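Local coordinates for A1 protein (Enterobacteria phage Qbeta, PDB 3RLK) that is a minor structural protein of the phage particle, made by read-through of the coat gene stop and probably needed for infection, at residues A152-D162 against K180-R191. Residues are numbered along the deposited sequence; the frame is centred on the assembly and turned at random.
Sequences ADGVIVGFWRD and KCPIQAVIVVPR
Ile187 and Val155 meet on one face of the sheet: chi1 of 63° sets Ile187 CG1 between its own backbone N and carbonyl carbon, 3.9 Å from Val155 CB, and CD1 goes on to Val157 CG2. Trp160 CG is anti to the backbone N (chi1 -171°), which lays the indole alongside the aliphatic chain of Lys180 and brings CE3 to 3.5 Å from Cys181 CB, with the small thiol at the ring edge. Beta-branched valine and isoleucine suit these extended backbones. On one face Val155, Val157 and Ile187 pack together; on the other Ile156 CG2 touches Ile183 CG2 at 3.8 Å, and Ile156 and Val186 run side by side towards helix 144-147. Between the faces Val155 and Ile187 exchange two nearly straight backbone hydrogen bonds. Val157 O is gripped twice, by Gln184 N at 2.8 Å and by Ala185 N at 3.3 Å. Just past the bulge Gly158 faces Ile183; glycine suits this spot, since Cys181 SG and Pro182 O crowd the place where a side chain would begin. At the far end a water joins Asp153 OD2 to Val189 O, while Asp153 OD1 is hydrogen-bonded to Tyr85 OH; Arg191 NH1 stays 4.0 Å from OD2, near enough for charge attraction but no salt bridge. Strand 96-98 pairs with the other edge of 154-159, completing a three-stranded antiparallel sheet of the read-through domain, and the pairing of 154-159 with 183-188 shifts by one residue at a classic beta bulge.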
loop_
_atom_site.group_PDB
_atom_site.type_symbol
_atom_site.label_atom_id
_atom_site.label_comp_id
_atom_site.label_asym_id
_atom_site.label_seq_id
_atom_site.Cartn_x
_atom_site.Cartn_y
_atom_site.Cartn_z
ATOM N N ALA A 152 0.986 -14.075 -6.646
ATOM C CA ALA A 152 1.487 -12.761 -7.128
ATOM C C ALA A 152 2.697 -12.287 -6.296
ATOM O O ALA A 152 3.579 -11.546 -6.804
ATOM C CB ALA A 152 0.410 -11.655 -7.048
ATOM N N ASP A 153 2.722 -12.749 -5.053
ATOM C CA ASP A 153 3.749 -12.372 -4.076
ATOM C C ASP A 153 3.935 -10.826 -3.983
ATOM O O ASP A 153 5.073 -10.298 -3.855
ATOM C CB ASP A 153 5.087 -12.981 -4.449
ATOM C CG ASP A 153 5.070 -14.489 -4.406
ATOM O OD1 ASP A 153 4.163 -15.055 -3.750
ATOM O OD2 ASP A 153 5.997 -15.028 -5.043
ATOM N N GLY A 154 2.816 -10.120 -4.073
ATOM C CA GLY A 154 2.824 -8.646 -4.038
ATOM C C GLY A 154 2.939 -8.146 -2.623
ATOM O O GLY A 154 2.308 -8.701 -1.704
ATOM N N VAL A 155 3.755 -7.100 -2.426
ATOM C CA VAL A 155 3.864 -6.425 -1.145
ATOM C C VAL A 155 3.745 -4.889 -1.322
ATOM O O VAL A 155 4.353 -4.270 -2.236
ATOM C CB VAL A 155 5.256 -6.773 -0.541
ATOM C CG1 VAL A 155 5.474 -6.158 0.827
ATOM C CG2 VAL A 155 5.401 -8.253 -0.462
ATOM N N ILE A 156 2.940 -4.306 -0.435
ATOM C CA ILE A 156 2.861 -2.859 -0.349
ATOM C C ILE A 156 3.847 -2.502 0.782
ATOM O O ILE A 156 3.652 -2.920 1.971
ATOM C CB ILE A 156 1.439 -2.383 0.035
ATOM C CG1 ILE A 156 0.376 -2.926 -0.955
ATOM C CG2 ILE A 156 1.385 -0.825 0.061
ATOM C CD1 ILE A 156 -1.034 -2.969 -0.418
ATOM N N VAL A 157 4.809 -1.666 0.407
ATOM C CA VAL A 157 5.882 -1.259 1.321
ATOM C C VAL A 157 5.667 0.178 1.753
ATOM O O VAL A 157 5.678 1.095 0.957
ATOM C CB VAL A 157 7.316 -1.405 0.695
ATOM C CG1 VAL A 157 8.370 -1.108 1.780
ATOM C CG2 VAL A 157 7.563 -2.842 0.185
ATOM N N GLY A 158 5.499 0.364 3.047
ATOM C CA GLY A 158 5.491 1.713 3.599
ATOM C C GLY A 158 6.733 2.036 4.435
ATOM O O GLY A 158 7.671 1.251 4.495
ATOM N N PHE A 159 6.780 3.249 4.974
ATOM C CA PHE A 159 7.904 3.620 5.787
ATOM C C PHE A 159 7.375 4.372 6.988
ATOM O O PHE A 159 6.644 5.348 6.857
ATOM C CB PHE A 159 8.969 4.396 5.017
ATOM C CG PHE A 159 10.171 4.803 5.871
ATOM C CD1 PHE A 159 11.360 4.073 5.851
ATOM C CD2 PHE A 159 10.083 5.972 6.670
ATOM C CE1 PHE A 159 12.415 4.433 6.688
ATOM C CE2 PHE A 159 11.141 6.349 7.534
ATOM C CZ PHE A 159 12.296 5.608 7.520
ATOM N N TRP A 160 7.715 3.856 8.179
ATOM C CA TRP A 160 7.153 4.356 9.441
ATOM C C TRP A 160 7.892 5.627 9.846
ATOM O O TRP A 160 9.167 5.619 10.115
ATOM C CB TRP A 160 7.313 3.288 10.552
ATOM C CG TRP A 160 6.585 3.674 11.738
ATOM C CD1 TRP A 160 7.082 4.293 12.852
ATOM C CD2 TRP A 160 5.197 3.477 11.973
ATOM N NE1 TRP A 160 6.077 4.483 13.763
ATOM C CE2 TRP A 160 4.903 4.035 13.232
ATOM C CE3 TRP A 160 4.144 2.941 11.199
ATOM C CZ2 TRP A 160 3.641 4.009 13.767
ATOM C CZ3 TRP A 160 2.872 2.901 11.744
ATOM C CH2 TRP A 160 2.628 3.486 13.006
ATOM N N ARG A 161 7.106 6.699 9.945
ATOM C CA ARG A 161 7.609 8.068 10.171
ATOM C C ARG A 161 7.327 8.561 11.572
ATOM O O ARG A 161 7.878 9.584 11.979
ATOM C CB ARG A 161 6.926 9.026 9.173
ATOM C CG ARG A 161 7.352 8.677 7.752
ATOM C CD ARG A 161 7.119 9.866 6.858
ATOM N NE ARG A 161 8.055 10.968 7.145
ATOM C CZ ARG A 161 7.733 12.270 7.036
ATOM N NH1 ARG A 161 6.495 12.636 6.598
ATOM N NH2 ARG A 161 8.687 13.231 7.272
ATOM N N ASP A 162 6.474 7.853 12.326
ATOM C CA ASP A 162 5.964 8.348 13.611
ATOM C C ASP A 162 7.032 8.129 14.698
ATOM O O ASP A 162 7.417 6.993 14.963
ATOM C CB ASP A 162 4.633 7.652 13.977
ATOM C CG ASP A 162 3.937 8.237 15.249
ATOM O OD1 ASP A 162 4.539 8.948 16.069
ATOM O OD2 ASP A 162 2.733 7.971 15.446
ATOM N N LYS A 180 1.363 8.516 9.299
ATOM C CA LYS A 180 2.303 7.743 10.097
ATOM C C LYS A 180 3.179 6.863 9.248
ATOM O O LYS A 180 4.347 6.613 9.616
ATOM C CB LYS A 180 1.559 6.866 11.059
ATOM C CG LYS A 180 0.900 7.663 12.129
ATOM C CD LYS A 180 0.202 6.712 13.064
ATOM C CE LYS A 180 -0.834 7.325 14.006
ATOM N NZ LYS A 180 -1.342 6.145 14.842
ATOM N N CYS A 181 2.602 6.301 8.175
ATOM C CA CYS A 181 3.313 5.282 7.379
ATOM C C CYS A 181 2.980 5.340 5.877
ATOM O O CYS A 181 2.297 4.438 5.351
ATOM C CB CYS A 181 3.080 3.884 7.955
ATOM S SG CYS A 181 4.126 2.532 7.377
ATOM N N PRO A 182 3.536 6.350 5.170
ATOM C CA PRO A 182 3.134 6.484 3.775
ATOM C C PRO A 182 3.690 5.351 2.908
ATOM O O PRO A 182 4.771 4.786 3.200
ATOM C CB PRO A 182 3.712 7.845 3.366
ATOM C CG PRO A 182 4.855 8.098 4.369
ATOM C CD PRO A 182 4.249 7.553 5.644
ATOM N N ILE A 183 2.903 4.997 1.882
ATOM C CA ILE A 183 3.359 3.945 0.947
ATOM C C ILE A 183 4.500 4.483 0.134
ATOM O O ILE A 183 4.419 5.610 -0.395
ATOM C CB ILE A 183 2.169 3.461 0.034
ATOM C CG1 ILE A 183 1.025 2.961 0.944
ATOM C CG2 ILE A 183 2.681 2.490 -1.131
ATOM C CD1 ILE A 183 -0.356 2.788 0.271
ATOM N N GLN A 184 5.533 3.674 -0.031
ATOM C CA GLN A 184 6.739 4.067 -0.807
ATOM C C GLN A 184 6.738 3.345 -2.119
ATOM O O GLN A 184 7.265 3.867 -3.114
ATOM C CB GLN A 184 7.979 3.619 -0.060
ATOM C CG GLN A 184 8.108 4.075 1.422
ATOM C CD GLN A 184 8.137 5.581 1.506
ATOM O OE1 GLN A 184 7.187 6.199 1.995
ATOM N NE2 GLN A 184 9.134 6.179 0.881
ATOM N N ALA A 185 6.244 2.104 -2.132
ATOM C CA ALA A 185 6.238 1.309 -3.376
ATOM C C ALA A 185 5.398 0.046 -3.244
ATOM O O ALA A 185 5.061 -0.377 -2.127
ATOM C CB ALA A 185 7.666 0.951 -3.821
ATOM N N VAL A 186 5.030 -0.547 -4.392
ATOM C CA VAL A 186 4.371 -1.865 -4.398
ATOM C C VAL A 186 5.364 -2.707 -5.165
ATOM O O VAL A 186 5.841 -2.316 -6.298
ATOM C CB VAL A 186 2.974 -1.883 -5.171
ATOM C CG1 VAL A 186 2.506 -3.355 -5.375
ATOM C CG2 VAL A 186 1.891 -1.139 -4.416
ATOM N N ILE A 187 5.726 -3.861 -4.587
ATOM C CA ILE A 187 6.729 -4.723 -5.228
ATOM C C ILE A 187 6.223 -6.149 -5.366
ATOM O O ILE A 187 5.247 -6.534 -4.693
ATOM C CB ILE A 187 8.127 -4.746 -4.435
ATOM C CG1 ILE A 187 7.880 -5.354 -3.044
ATOM C CG2 ILE A 187 8.627 -3.305 -4.214
ATOM C CD1 ILE A 187 9.204 -5.575 -2.212
ATOM N N VAL A 188 6.943 -6.913 -6.192
ATOM C CA VAL A 188 6.916 -8.372 -6.105
ATOM C C VAL A 188 8.176 -8.848 -5.309
ATOM O O VAL A 188 9.310 -8.643 -5.738
ATOM C CB VAL A 188 6.775 -9.042 -7.495
ATOM C CG1 VAL A 188 6.925 -10.571 -7.340
ATOM C CG2 VAL A 188 5.350 -8.772 -8.146
ATOM N N VAL A 189 7.985 -9.382 -4.093
ATOM C CA VAL A 189 9.179 -9.767 -3.306
ATOM C C VAL A 189 9.862 -11.004 -3.930
ATOM O O VAL A 189 9.220 -12.045 -4.113
ATOM C CB VAL A 189 8.870 -9.933 -1.809
ATOM C CG1 VAL A 189 7.819 -11.012 -1.581
ATOM C CG2 VAL A 189 10.148 -10.195 -0.986
ATOM N N PRO A 190 11.159 -10.905 -4.251
ATOM C CA PRO A 190 11.887 -12.109 -4.800
ATOM C C PRO A 190 11.948 -13.284 -3.848
ATOM O O PRO A 190 12.118 -13.120 -2.633
ATOM C CB PRO A 190 13.318 -11.624 -5.014
ATOM C CG PRO A 190 13.193 -10.092 -5.008
ATOM C CD PRO A 190 12.077 -9.781 -4.022
ATOM N N ARG A 191 11.829 -14.478 -4.421
ATOM C CA ARG A 191 12.160 -15.701 -3.667
ATOM C C ARG A 191 13.598 -15.768 -3.250
ATOM O O ARG A 191 14.456 -15.220 -3.917
ATOM C CB ARG A 191 11.854 -16.926 -4.499
ATOM C CG ARG A 191 10.358 -17.149 -4.546
ATOM C CD ARG A 191 9.942 -18.125 -5.681
ATOM N NE ARG A 191 10.179 -17.589 -7.024
ATOM C CZ ARG A 191 9.175 -17.316 -7.877
ATOM N NH1 ARG A 191 7.934 -17.563 -7.516
ATOM N NH2 ARG A 191 9.430 -16.849 -9.074
HETATM O O HOH W 1 8.187 -13.784 -5.888
#